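Local coordinates for protein PATF (Prochloron didemni, PDB 4BG2) that probably acts as a prenyltransferase-like protein in the biosynthesis of patellamide-type cyanobactins, at residues L34-E39 with D88-Q93; E39-I44 with N119-H124; C54-D59 with D264-F269; T81-L86 with D101-F106; T152-D157 with E164-L169. One frame throughout, in Å; residues are numbered along the deposited sequence.

Contact 1: residues L34-E39 with D88-Q93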
# COMPACT_ATOMS: atom_id res chain seq x y z
N LEU A 34 16.16 -4.23 -3.27
CA LEU A 34 15.39 -4.65 -4.44
C LEU A 34 15.73 -6.03 -5.00
O LEU A 34 14.82 -6.82 -5.24
CB LEU A 34 15.46 -3.57 -5.51
CG LEU A 34 14.46 -3.60 -6.66
CD1 LEU A 34 13.10 -4.17 -6.27
CD2 LEU A 34 14.30 -2.17 -7.18
N PRO A 35 17.01 -6.34 -5.21
CA PRO A 35 17.31 -7.74 -5.59
C PRO A 35 16.75 -8.80 -4.65
O PRO A 35 16.17 -9.79 -5.11
CB PRO A 35 18.84 -7.79 -5.62
CG PRO A 35 19.26 -6.39 -5.91
CD PRO A 35 18.23 -5.50 -5.24
N LEU A 36 16.92 -8.60 -3.34
CA LEU A 36 16.34 -9.51 -2.34
C LEU A 36 14.81 -9.59 -2.46
O LEU A 36 14.23 -10.67 -2.32
CB LEU A 36 16.67 -9.05 -0.91
CG LEU A 36 18.02 -9.43 -0.29
CD1 LEU A 36 18.20 -8.67 1.02
CD2 LEU A 36 18.07 -10.93 -0.05
N PHE A 37 14.16 -8.45 -2.69
CA PHE A 37 12.72 -8.45 -2.80
C PHE A 37 12.23 -9.27 -3.99
O PHE A 37 11.24 -10.02 -3.89
CB PHE A 37 12.23 -7.02 -2.94
CG PHE A 37 10.76 -6.93 -2.98
CD1 PHE A 37 10.00 -7.26 -1.85
CD2 PHE A 37 10.10 -6.56 -4.13
CE1 PHE A 37 8.63 -7.17 -1.87
CE2 PHE A 37 8.72 -6.48 -4.15
CZ PHE A 37 8.00 -6.78 -3.03
N GLU A 38 12.96 -9.19 -5.10
CA GLU A 38 12.62 -9.94 -6.29
C GLU A 38 12.67 -11.45 -5.99
O GLU A 38 11.77 -12.20 -6.38
CB GLU A 38 13.57 -9.57 -7.44
CG GLU A 38 13.39 -8.15 -7.97
CD GLU A 38 14.37 -7.77 -9.09
OE1 GLU A 38 15.25 -8.58 -9.44
OE2 GLU A 38 14.24 -6.65 -9.64
N GLU A 39 13.70 -11.88 -5.29
CA GLU A 39 13.80 -13.28 -4.89
C GLU A 39 12.63 -13.65 -3.98
O GLU A 39 12.05 -14.72 -4.11
CB GLU A 39 15.14 -13.57 -4.20
CG GLU A 39 16.33 -13.35 -5.12
CD GLU A 39 17.69 -13.51 -4.45
OE1 GLU A 39 17.93 -12.93 -3.36
OE2 GLU A 39 18.53 -14.22 -5.04
N ASP A 88 14.14 -10.99 8.01
CA ASP A 88 15.39 -11.66 8.40
C ASP A 88 16.51 -11.37 7.40
O ASP A 88 17.60 -11.01 7.79
CB ASP A 88 15.21 -13.18 8.52
CG ASP A 88 14.44 -13.58 9.78
OD1 ASP A 88 14.24 -12.74 10.68
OD2 ASP A 88 14.01 -14.76 9.85
N LYS A 89 16.22 -11.47 6.11
CA LYS A 89 17.23 -11.13 5.11
C LYS A 89 17.67 -9.65 5.19
O LYS A 89 18.86 -9.34 5.13
CB LYS A 89 16.75 -11.52 3.71
CG LYS A 89 16.45 -13.01 3.61
CD LYS A 89 16.80 -13.66 2.28
CE LYS A 89 17.31 -15.08 2.52
NZ LYS A 89 17.87 -15.62 1.26
N ILE A 90 16.74 -8.75 5.43
CA ILE A 90 17.08 -7.33 5.45
C ILE A 90 17.85 -6.94 6.71
O ILE A 90 18.79 -6.15 6.65
CB ILE A 90 15.81 -6.48 5.25
CG1 ILE A 90 15.34 -6.65 3.80
CG2 ILE A 90 16.05 -5.01 5.57
CD1 ILE A 90 13.93 -6.23 3.54
N ASP A 91 17.45 -7.48 7.85
CA ASP A 91 18.06 -7.12 9.12
C ASP A 91 19.54 -7.49 9.13
O ASP A 91 20.37 -6.71 9.60
CB ASP A 91 17.34 -7.79 10.29
CG ASP A 91 16.93 -6.80 11.37
OD1 ASP A 91 17.69 -5.85 11.66
OD2 ASP A 91 15.84 -6.99 11.94
N SER A 92 19.87 -8.64 8.55
CA SER A 92 21.25 -9.09 8.51
C SER A 92 22.18 -8.23 7.64
O SER A 92 23.39 -8.48 7.60
CB SER A 92 21.33 -10.56 8.07
OG SER A 92 20.50 -10.83 6.99
N GLN A 93 21.63 -7.24 6.95
CA GLN A 93 22.44 -6.28 6.20
C GLN A 93 23.08 -5.26 7.13
O GLN A 93 22.39 -4.64 7.94
CB GLN A 93 21.56 -5.54 5.19
CG GLN A 93 22.33 -4.73 4.15
CD GLN A 93 23.20 -5.60 3.28
OE1 GLN A 93 23.00 -6.81 3.17
NE2 GLN A 93 24.18 -4.97 2.63

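Contact 2: residues E39-I44 with N119-H124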
# COMPACT_ATOMS: atom_id res chain seq x y z
N GLU A 39 13.70 -11.88 -5.29
CA GLU A 39 13.80 -13.28 -4.89
C GLU A 39 12.63 -13.65 -3.98
O GLU A 39 12.05 -14.72 -4.11
CB GLU A 39 15.14 -13.57 -4.20
CG GLU A 39 16.33 -13.35 -5.12
CD GLU A 39 17.69 -13.51 -4.45
OE1 GLU A 39 17.93 -12.93 -3.36
OE2 GLU A 39 18.53 -14.22 -5.04
N ALA A 40 12.27 -12.75 -3.06
CA ALA A 40 11.20 -13.08 -2.11
C ALA A 40 9.84 -13.30 -2.79
O ALA A 40 9.11 -14.25 -2.45
CB ALA A 40 11.09 -12.02 -1.04
N ILE A 41 9.50 -12.47 -3.76
CA ILE A 41 8.17 -12.57 -4.37
C ILE A 41 8.03 -13.76 -5.29
O ILE A 41 6.91 -14.20 -5.56
CB ILE A 41 7.74 -11.30 -5.11
CG1 ILE A 41 8.55 -11.12 -6.40
CG2 ILE A 41 7.78 -10.10 -4.18
CD1 ILE A 41 8.27 -9.82 -7.10
N LEU A 42 9.14 -14.28 -5.78
CA LEU A 42 9.13 -15.50 -6.55
C LEU A 42 8.73 -16.72 -5.73
O LEU A 42 8.29 -17.71 -6.29
CB LEU A 42 10.50 -15.75 -7.19
CG LEU A 42 10.89 -14.83 -8.35
CD1 LEU A 42 12.26 -15.24 -8.90
CD2 LEU A 42 9.84 -14.87 -9.44
N GLU A 43 8.89 -16.64 -4.40
CA GLU A 43 8.52 -17.74 -3.52
C GLU A 43 7.05 -17.77 -3.15
O GLU A 43 6.59 -18.74 -2.56
CB GLU A 43 9.34 -17.70 -2.23
CG GLU A 43 10.84 -17.84 -2.45
CD GLU A 43 11.59 -17.99 -1.14
OE1 GLU A 43 11.30 -17.26 -0.17
OE2 GLU A 43 12.48 -18.87 -1.06
N ILE A 44 6.28 -16.73 -3.49
CA ILE A 44 4.87 -16.72 -3.16
C ILE A 44 4.12 -17.65 -4.10
O ILE A 44 4.27 -17.56 -5.33
CB ILE A 44 4.26 -15.30 -3.22
CG1 ILE A 44 5.00 -14.39 -2.25
CG2 ILE A 44 2.78 -15.34 -2.82
CD1 ILE A 44 4.71 -12.93 -2.45
N ASN A 119 -1.47 -10.82 4.51
CA ASN A 119 -0.58 -9.67 4.52
C ASN A 119 0.17 -9.60 3.19
O ASN A 119 0.28 -10.60 2.51
CB ASN A 119 0.38 -9.71 5.69
CG ASN A 119 1.36 -10.87 5.61
OD1 ASN A 119 1.06 -11.99 6.06
ND2 ASN A 119 2.51 -10.61 5.02
N THR A 120 0.62 -8.42 2.82
CA THR A 120 1.44 -8.23 1.65
C THR A 120 2.91 -8.32 2.06
O THR A 120 3.24 -8.38 3.25
CB THR A 120 1.26 -6.81 1.05
OG1 THR A 120 1.66 -5.86 2.02
CG2 THR A 120 -0.17 -6.52 0.69
N ILE A 121 3.80 -8.29 1.08
CA ILE A 121 5.15 -7.87 1.38
C ILE A 121 5.52 -6.80 0.38
O ILE A 121 5.14 -6.83 -0.78
CB ILE A 121 6.19 -9.02 1.34
CG1 ILE A 121 6.13 -9.81 0.06
CG2 ILE A 121 5.99 -9.96 2.53
CD1 ILE A 121 7.35 -10.65 -0.19
N GLY A 122 6.33 -5.87 0.83
CA GLY A 122 6.71 -4.78 0.02
C GLY A 122 7.94 -4.10 0.51
O GLY A 122 8.35 -4.27 1.66
N VAL A 123 8.55 -3.35 -0.41
CA VAL A 123 9.68 -2.51 -0.13
C VAL A 123 9.47 -1.15 -0.79
O VAL A 123 8.96 -1.07 -1.92
CB VAL A 123 11.02 -3.09 -0.66
CG1 VAL A 123 11.41 -4.31 0.14
CG2 VAL A 123 10.97 -3.42 -2.15
N HIS A 124 9.90 -0.11 -0.10
CA HIS A 124 9.99 1.23 -0.64
C HIS A 124 11.43 1.71 -0.54
O HIS A 124 11.94 1.98 0.55
CB HIS A 124 9.07 2.21 0.11
CG HIS A 124 7.61 1.82 0.07
ND1 HIS A 124 6.68 2.39 0.91
CD2 HIS A 124 6.93 0.94 -0.69
CE1 HIS A 124 5.49 1.90 0.65
NE2 HIS A 124 5.62 0.99 -0.30

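Contact 3: residues C54-D59 with D264-F269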
# COMPACT_ATOMS: atom_id res chain seq x y z
N CYS A 54 4.95 5.29 -7.63
CA CYS A 54 5.94 6.35 -7.66
C CYS A 54 5.52 7.43 -6.71
O CYS A 54 4.39 7.94 -6.78
CB CYS A 54 6.07 6.94 -9.06
SG CYS A 54 6.65 5.75 -10.28
N GLN A 55 6.39 7.75 -5.78
CA GLN A 55 6.16 8.90 -4.89
C GLN A 55 6.77 10.10 -5.57
O GLN A 55 7.97 10.12 -5.88
CB GLN A 55 6.80 8.69 -3.53
CG GLN A 55 6.60 9.84 -2.56
CD GLN A 55 6.95 9.41 -1.15
OE1 GLN A 55 8.13 9.26 -0.81
NE2 GLN A 55 5.94 9.20 -0.33
N VAL A 56 5.93 11.11 -5.80
CA VAL A 56 6.37 12.33 -6.45
C VAL A 56 6.44 13.48 -5.46
O VAL A 56 5.52 13.69 -4.66
CB VAL A 56 5.42 12.70 -7.60
CG1 VAL A 56 5.82 14.03 -8.21
CG2 VAL A 56 5.42 11.58 -8.66
N GLU A 57 7.51 14.27 -5.57
CA GLU A 57 7.71 15.42 -4.70
C GLU A 57 8.29 16.56 -5.54
O GLU A 57 9.51 16.65 -5.72
CB GLU A 57 8.61 15.04 -3.52
CG GLU A 57 8.15 15.59 -2.19
CD GLU A 57 8.97 15.08 -1.02
OE1 GLU A 57 10.00 15.73 -0.72
OE2 GLU A 57 8.58 14.06 -0.40
N GLY A 58 7.41 17.37 -6.10
CA GLY A 58 7.80 18.38 -7.05
C GLY A 58 8.38 17.74 -8.30
O GLY A 58 7.66 17.06 -9.05
N ASP A 59 9.67 17.93 -8.52
CA ASP A 59 10.34 17.30 -9.66
C ASP A 59 11.20 16.09 -9.26
O ASP A 59 11.96 15.59 -10.06
CB ASP A 59 11.16 18.33 -10.44
CG ASP A 59 10.28 19.28 -11.25
OD1 ASP A 59 9.34 18.81 -11.93
OD2 ASP A 59 10.52 20.49 -11.20
N ASP A 264 1.98 13.36 -15.07
CA ASP A 264 1.59 13.11 -16.46
C ASP A 264 2.42 11.98 -17.06
O ASP A 264 1.89 11.15 -17.80
CB ASP A 264 1.75 14.37 -17.30
CG ASP A 264 0.75 15.46 -16.91
OD1 ASP A 264 -0.27 15.13 -16.27
OD2 ASP A 264 0.99 16.64 -17.25
N LYS A 265 3.71 11.95 -16.75
CA LYS A 265 4.56 10.85 -17.22
C LYS A 265 4.11 9.50 -16.67
O LYS A 265 4.01 8.52 -17.41
CB LYS A 265 6.01 11.10 -16.85
CG LYS A 265 6.89 9.86 -17.00
CD LYS A 265 8.35 10.21 -16.82
CE LYS A 265 9.22 8.97 -16.89
NZ LYS A 265 10.62 9.38 -17.20
N ILE A 266 3.81 9.46 -15.37
CA ILE A 266 3.32 8.22 -14.77
C ILE A 266 1.99 7.84 -15.40
O ILE A 266 1.75 6.65 -15.69
CB ILE A 266 3.14 8.33 -13.24
CG1 ILE A 266 4.47 8.61 -12.55
CG2 ILE A 266 2.54 7.05 -12.67
CD1 ILE A 266 4.32 9.32 -11.21
N TYR A 267 1.13 8.83 -15.62
CA TYR A 267 -0.18 8.57 -16.19
C TYR A 267 -0.08 7.97 -17.58
O TYR A 267 -0.76 6.99 -17.89
CB TYR A 267 -1.00 9.86 -16.25
CG TYR A 267 -2.30 9.66 -16.96
CD1 TYR A 267 -3.31 8.91 -16.37
CD2 TYR A 267 -2.51 10.19 -18.22
CE1 TYR A 267 -4.52 8.71 -17.03
CE2 TYR A 267 -3.71 9.99 -18.88
CZ TYR A 267 -4.70 9.25 -18.28
OH TYR A 267 -5.89 9.05 -18.91
N ASN A 268 0.75 8.58 -18.42
CA ASN A 268 1.00 8.11 -19.79
C ASN A 268 1.57 6.71 -19.81
O ASN A 268 1.15 5.87 -20.61
CB ASN A 268 1.99 9.04 -20.48
CG ASN A 268 1.38 10.38 -20.81
OD1 ASN A 268 0.17 10.54 -20.89
ND2 ASN A 268 2.23 11.36 -21.00
N PHE A 269 2.53 6.47 -18.93
CA PHE A 269 3.10 5.14 -18.83
C PHE A 269 2.00 4.12 -18.53
O PHE A 269 1.93 3.07 -19.17
CB PHE A 269 4.19 5.09 -17.77
CG PHE A 269 4.60 3.70 -17.41
CD1 PHE A 269 5.46 2.99 -18.22
CD2 PHE A 269 4.07 3.08 -16.29
CE1 PHE A 269 5.83 1.69 -17.90
CE2 PHE A 269 4.43 1.79 -15.96
CZ PHE A 269 5.32 1.10 -16.77

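Contact 4: residues T81-L86 with D101-F106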
# COMPACT_ATOMS: atom_id res chain seq x y z
N THR A 81 4.91 -15.89 6.82
CA THR A 81 6.23 -16.47 6.65
C THR A 81 7.04 -15.67 5.64
O THR A 81 8.22 -15.48 5.82
CB THR A 81 6.15 -17.93 6.22
OG1 THR A 81 5.35 -18.03 5.02
CG2 THR A 81 5.53 -18.76 7.32
N HIS A 82 6.38 -15.18 4.60
CA HIS A 82 7.06 -14.35 3.60
C HIS A 82 7.60 -13.07 4.21
O HIS A 82 8.70 -12.63 3.88
CB HIS A 82 6.12 -14.05 2.42
CG HIS A 82 5.70 -15.28 1.67
ND1 HIS A 82 6.61 -16.10 1.03
CD2 HIS A 82 4.49 -15.87 1.53
CE1 HIS A 82 5.97 -17.12 0.50
NE2 HIS A 82 4.68 -17.00 0.78
N ALA A 83 6.81 -12.45 5.07
CA ALA A 83 7.21 -11.23 5.74
C ALA A 83 8.41 -11.46 6.63
O ALA A 83 9.41 -10.75 6.57
CB ALA A 83 6.07 -10.68 6.56
N PHE A 84 8.32 -12.48 7.48
CA PHE A 84 9.41 -12.78 8.41
C PHE A 84 10.69 -13.15 7.69
O PHE A 84 11.75 -12.70 8.08
CB PHE A 84 8.99 -13.87 9.41
CG PHE A 84 7.89 -13.43 10.35
CD1 PHE A 84 7.96 -12.21 11.02
CD2 PHE A 84 6.80 -14.23 10.58
CE1 PHE A 84 6.97 -11.82 11.90
CE2 PHE A 84 5.81 -13.86 11.47
CZ PHE A 84 5.88 -12.64 12.11
N LYS A 85 10.61 -13.97 6.64
CA LYS A 85 11.80 -14.28 5.83
C LYS A 85 12.45 -13.03 5.26
O LYS A 85 13.67 -12.91 5.26
CB LYS A 85 11.45 -15.15 4.63
CG LYS A 85 11.35 -16.64 4.90
CD LYS A 85 10.68 -17.30 3.69
CE LYS A 85 11.05 -18.75 3.53
NZ LYS A 85 10.78 -19.51 4.78
N LEU A 86 11.63 -12.11 4.76
CA LEU A 86 12.13 -10.88 4.15
C LEU A 86 12.82 -10.02 5.19
O LEU A 86 13.93 -9.52 4.96
CB LEU A 86 10.99 -10.09 3.50
CG LEU A 86 11.36 -8.77 2.84
CD1 LEU A 86 12.36 -9.03 1.72
CD2 LEU A 86 10.13 -8.03 2.32
N ASP A 101 8.95 -4.43 16.35
CA ASP A 101 8.12 -4.66 17.53
C ASP A 101 6.62 -4.59 17.21
O ASP A 101 5.90 -5.52 17.54
CB ASP A 101 8.51 -3.70 18.67
CG ASP A 101 9.88 -4.03 19.28
OD1 ASP A 101 10.52 -5.02 18.83
OD2 ASP A 101 10.33 -3.31 20.20
N SER A 102 6.15 -3.53 16.53
CA SER A 102 4.70 -3.39 16.30
C SER A 102 4.15 -4.49 15.44
O SER A 102 3.12 -5.09 15.76
CB SER A 102 4.37 -2.06 15.63
OG SER A 102 4.62 -0.99 16.51
N PHE A 103 4.84 -4.77 14.34
CA PHE A 103 4.42 -5.87 13.46
C PHE A 103 4.44 -7.25 14.16
O PHE A 103 3.50 -8.05 14.02
CB PHE A 103 5.28 -5.92 12.20
CG PHE A 103 4.84 -6.95 11.22
CD1 PHE A 103 3.67 -6.77 10.49
CD2 PHE A 103 5.58 -8.10 11.02
CE1 PHE A 103 3.23 -7.72 9.60
CE2 PHE A 103 5.14 -9.06 10.13
CZ PHE A 103 3.96 -8.87 9.41
N ASP A 104 5.51 -7.54 14.90
CA ASP A 104 5.58 -8.79 15.66
C ASP A 104 4.44 -8.92 16.68
O ASP A 104 3.83 -9.97 16.80
CB ASP A 104 6.90 -8.91 16.41
CG ASP A 104 8.05 -9.21 15.51
OD1 ASP A 104 7.81 -9.70 14.38
OD2 ASP A 104 9.20 -8.97 15.93
N ARG A 105 4.13 -7.85 17.39
CA ARG A 105 3.05 -7.88 18.37
C ARG A 105 1.69 -8.05 17.68
O ARG A 105 0.84 -8.79 18.18
CB ARG A 105 3.09 -6.64 19.25
CG ARG A 105 4.21 -6.69 20.27
CD ARG A 105 4.57 -5.31 20.78
NE ARG A 105 3.50 -4.71 21.57
CZ ARG A 105 3.45 -3.43 21.95
NH1 ARG A 105 4.40 -2.56 21.61
NH2 ARG A 105 2.41 -3.01 22.66
N PHE A 106 1.49 -7.44 16.53
CA PHE A 106 0.21 -7.59 15.84
C PHE A 106 0.07 -9.00 15.31
O PHE A 106 -0.99 -9.64 15.46
CB PHE A 106 0.04 -6.57 14.70
CG PHE A 106 -1.30 -6.67 14.03
CD1 PHE A 106 -1.53 -7.61 13.07
CD2 PHE A 106 -2.34 -5.85 14.41
CE1 PHE A 106 -2.76 -7.72 12.46
CE2 PHE A 106 -3.58 -5.96 13.81
CZ PHE A 106 -3.78 -6.90 12.84

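Contact 5: residues T152-D157 with E164-L169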
# COMPACT_ATOMS: atom_id res chain seq x y z
N THR A 152 -5.96 -3.30 18.52
CA THR A 152 -4.55 -3.66 18.62
C THR A 152 -3.68 -2.69 17.82
O THR A 152 -2.71 -2.15 18.34
CB THR A 152 -4.32 -5.07 18.11
OG1 THR A 152 -5.16 -6.00 18.82
CG2 THR A 152 -2.84 -5.47 18.27
N ALA A 153 -4.06 -2.44 16.56
CA ALA A 153 -3.31 -1.49 15.70
C ALA A 153 -3.28 -0.08 16.31
O ALA A 153 -2.24 0.58 16.33
CB ALA A 153 -3.91 -1.44 14.29
N LEU A 154 -4.44 0.36 16.80
CA LEU A 154 -4.57 1.68 17.41
C LEU A 154 -3.67 1.82 18.65
O LEU A 154 -3.05 2.85 18.85
CB LEU A 154 -6.03 1.92 17.81
CG LEU A 154 -6.57 3.33 17.91
CD1 LEU A 154 -6.44 4.10 16.61
CD2 LEU A 154 -8.04 3.26 18.33
N VAL A 155 -3.62 0.79 19.47
CA VAL A 155 -2.71 0.75 20.61
C VAL A 155 -1.25 0.82 20.18
O VAL A 155 -0.47 1.57 20.74
CB VAL A 155 -2.91 -0.54 21.44
CG1 VAL A 155 -1.73 -0.79 22.38
CG2 VAL A 155 -4.22 -0.46 22.21
N LEU A 156 -0.88 0.03 19.17
CA LEU A 156 0.50 0.05 18.67
C LEU A 156 0.83 1.38 18.03
O LEU A 156 1.97 1.83 18.10
CB LEU A 156 0.73 -1.10 17.68
CG LEU A 156 0.50 -2.51 18.22
CD1 LEU A 156 0.64 -3.55 17.12
CD2 LEU A 156 1.44 -2.78 19.39
N ASP A 157 -0.15 2.02 17.39
CA ASP A 157 0.05 3.34 16.81
C ASP A 157 0.22 4.36 17.93
O ASP A 157 1.08 5.23 17.85
CB ASP A 157 -1.13 3.73 15.93
CG ASP A 157 -1.09 5.17 15.49
OD1 ASP A 157 -0.17 5.55 14.72
OD2 ASP A 157 -2.00 5.94 15.89
N GLU A 164 -15.14 11.00 17.34
CA GLU A 164 -15.62 10.73 15.97
C GLU A 164 -14.60 9.92 15.12
O GLU A 164 -14.96 8.94 14.46
CB GLU A 164 -15.93 12.06 15.29
CG GLU A 164 -16.63 11.94 13.93
CD GLU A 164 -16.78 13.29 13.21
OE1 GLU A 164 -16.20 14.31 13.66
OE2 GLU A 164 -17.48 13.33 12.17
N LEU A 165 -13.35 10.35 15.12
CA LEU A 165 -12.33 9.65 14.33
C LEU A 165 -12.00 8.27 14.94
O LEU A 165 -11.79 7.32 14.22
CB LEU A 165 -11.09 10.53 14.19
CG LEU A 165 -9.94 9.98 13.36
CD1 LEU A 165 -10.44 9.44 12.01
CD2 LEU A 165 -8.90 11.08 13.17
N THR A 166 -11.99 8.17 16.26
CA THR A 166 -11.74 6.88 16.89
C THR A 166 -12.73 5.83 16.42
O THR A 166 -12.34 4.71 16.09
CB THR A 166 -11.77 6.99 18.42
OG1 THR A 166 -10.75 7.91 18.83
CG2 THR A 166 -11.51 5.63 19.10
N ARG A 167 -14.00 6.21 16.36
CA ARG A 167 -15.05 5.30 15.88
C ARG A 167 -14.86 4.93 14.41
O ARG A 167 -15.06 3.79 14.03
CB ARG A 167 -16.45 5.90 16.11
CG ARG A 167 -16.79 6.10 17.58
CD ARG A 167 -16.88 4.78 18.35
NE ARG A 167 -17.99 3.95 17.88
CZ ARG A 167 -18.09 2.63 18.00
NH1 ARG A 167 -17.12 1.93 18.60
NH2 ARG A 167 -19.15 2.00 17.52
N VAL A 168 -14.50 5.91 13.58
CA VAL A 168 -14.18 5.61 12.18
C VAL A 168 -13.07 4.57 12.12
O VAL A 168 -13.15 3.60 11.35
CB VAL A 168 -13.77 6.87 11.39
CG1 VAL A 168 -13.29 6.49 10.01
CG2 VAL A 168 -14.93 7.88 11.30
N LEU A 169 -12.02 4.77 12.90
CA LEU A 169 -10.87 3.84 12.89
C LEU A 169 -11.26 2.47 13.46
O LEU A 169 -10.87 1.44 12.93
CB LEU A 169 -9.69 4.43 13.68
CG LEU A 169 -9.18 5.75 13.14
CD1 LEU A 169 -8.04 6.30 13.97
CD2 LEU A 169 -8.76 5.63 11.68

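Contact 1: residues L34-E39 with D88-Q93
Leu36 of one helix meets Lys89 and Ile90 of another, and the leucine contributes the largest share of the buried surface. Both of its methyls touch the lysine. Leu36 CD2 is the closer, 3.8 Å from Lys89 CD and 4.0 Å from Lys89 CB. Leu36 CD1 stands 4.2 Å from Lys89 CB. The same methyl also reaches the isoleucine loosely, with Leu36 CD1 to Ile90 CG1 at 4.5 Å. The leucine and lysine side chains cross obliquely. Leu36 CG stands beside its own backbone N, opposite the carbonyl carbon (chi1 -83°), which directs the two methyls toward the second helix. At this point the CA atoms of Leu36 and Lys89 are 7.7 Å apart. Both helices belong to the outer layer of an antiparallel barrel, the alpha-beta-beta-alpha architecture expected of a prenyltransferase relative. Phe37, next in sequence, rests on strands 60-70 and 116-124, whereas Leu36 points to helix 79-91. Lys89 is bent at both its second and third torsions (chi2 -144°, chi3 145°), and its CB and CD lie against the leucine methyls. Lys89 is exposed to solvent, and Lys89 NZ is 5.3 Å from Glu39 OE1, too far for a salt bridge, though the opposite charges probably attract weakly. Ile90, on the buried side, also packs on Val96 and Phe182.

Contact 2: residues E39-I44 with N119-H124
Flat groups take no part where Ile121 meets Ala40, Ile41 and Ile44; those of segment 119-124 are hydrogen-bonded to other groups. The fold is an antiparallel barrel wrapped in helices, and this contact seats the C-terminal part of helix 34-42 on strand 116-124. The amide of Asn119 sends ND2 to its neighbour's carbonyl, Asn119 ND2 to Thr120 O being 2.9 Å with an N-H...O angle of 154°. The acceptor lies close to the amide plane, but the donor sits 48° out of the carbonyl plane. The imidazole of His124 is held by both ring nitrogens, NE2 to Glu67 and ND1 to Glu179.

Ile121 points at the helix, and one methyl carries the whole interface. Ile121 CD1 is 4.1 Å from Ala40 CB and equally 4.1 Å from Ile41 CG2, touching both. Ile121 CG1 occupies the crowded position between backbone N and carbonyl carbon (chi1 52°), and from there CD1 extends to the helix. On Ile41 the touching branch is CG2, which lies beside the backbone N. The third partner is Ile44, further along the chain, which reaches toward the strand tip to tip, placing its CD1 4.2 Å from Ile121 CD1.

Contact 3: residues C54-D59 with D264-F269
Ile266 is the helix residue that touches Cys54 and Val56, and it lies in regular helix, since Asp264 O accepts the backbone N of Asn268 at 2.9 Å and Lys265 O accepts the N of Phe269 at 3.0 Å. The segment turns one face to the strand, and Ile266 points across. Its CG1 lies beside the backbone N, opposite the carbonyl carbon (chi1 -62°), and the second torsion extends the chain (chi2 154°) so that CD1 leads. Ile266 CD1 sits 3.6 Å from Val56 CG2, the two side chains meeting tip to tip, and 3.7 Å from Cys54 CB. Cysteine contributes its methylene more closely than its sulfur, whose nearest approach is Cys54 SG to Ile266 CG1 at 4.3 Å. Cys54 and Val56 can both serve because side chains alternate along a strand, while Gln55 between them points away from the helix. One turn further on, Phe269 meets Phe26 edge-to-face, and Cys54 also packs on Phe26, which extends the apolar patch. Across the strand, the backbones of Cys54 and Val56 bond to Phe298 and Phe296, and Ile266 touches Phe298 too. Strands 48-57 and 295-303 are the first and last of the antiparallel sheet, so helix 261-272 packs over the seam where the barrel closes, consistent with the helix-wrapped PT barrel of the ABBA prenyltransferases.

Contact 4: residues T81-L86 with D101-F106
Phe103 swings CG opposite its backbone N (chi1 -176°) and reaches out to Ala83 and Phe84, while Phe84 holds CG beside its own N, which puts its CE1 against Phe103 CE2 and Asp104 OD1. The axes of the two helical segments are 12.3 Å apart at an angle of 152°, roughly antiparallel, a gap the aromatic side chains span. Phe103 CE2 is 3.8 Å from Phe84 CE1. The rings are inclined, planes at 60° and centroids 5.8 Å apart, and form neither a stack nor an edge-to-face pair. Ala83 adds its methyl, with Ala83 CB 4.0 Å from Phe103 CZ. Farther in, Phe103 meets Phe178 of the barrel edge-to-face, while Ala83 and Phe103 both rest on Leu136, so the pair of helices is seated on the sheet beneath.

At the outer side Asp104 OD1 approaches the Phe84 edge, near the ring plane, 3.4 Å from Phe84 CE1. A carboxylate oxygen beside the weakly positive ring hydrogens probably adds mild electrostatic attraction to an otherwise dispersive contact.

Contact 5: residues T152-D157 with E164-L169
The CA atoms of Leu154 and Leu169, 8.0 Å apart, are the nearest CA pair between segments 152-157 and 164-169, which lie on the consecutive helices 147-157 and 163-172. Both segments are regular helix: Asp157 N bonds to Ala153 O at 2.8 Å, and Leu169 N to Leu165 O at 2.9 Å. The turn between them is tied by Asp157, whose OD2 accepts from Gly159 N and is hydrogen-bonded to the hydroxyl of Tyr161. Outside the barrel, the two helices are thus joined by a short connection and also by side chains.

Leu154 forks toward the second helix. Its CG lies opposite the backbone N (chi1 -154°), and the two methyls go to different partners. Leu154 CD1 is 3.8 Å from Leu169 CD1, the two leucine side chains crossing at about a right angle; Leu154 CD2 is 4.3 Å from Thr166 CG2. Leu154 also packs on Leu190 and Leu169 on Pro192, both of strand 186-194, while Leu154 and Thr166 share Tyr161 as a neighbour.

Thr166 OG1 is hydrogen-bonded to Ser162 O, just before its helix, and the contact to Leu154 is made by CG2. The contact therefore consists of methyl dispersion, with no directional bond between the two segments to fix its angle.

Contacts 1, 2 and 4 form one cluster, with centres 10 to 14 Å apart. Contacts 1 and 2 share helix 34-42, and contacts 1 and 4 share helix 79-91; Phe37 joins the first pair by touching Gly122 and Val123. Contact 4 lies nested inside the loop closed by contact 2. Contact 5 follows later, its centre about 20 Å from that of contact 4, and Leu156 links them by packing on Ser102 and Arg105. Contacts 4 and 5 are both nested within the loop closed by contact 3, across the chain's centre and about 17 Å away between nearest atoms. Contact 3 thus brings early and late parts of the chain together where the antiparallel barrel closes.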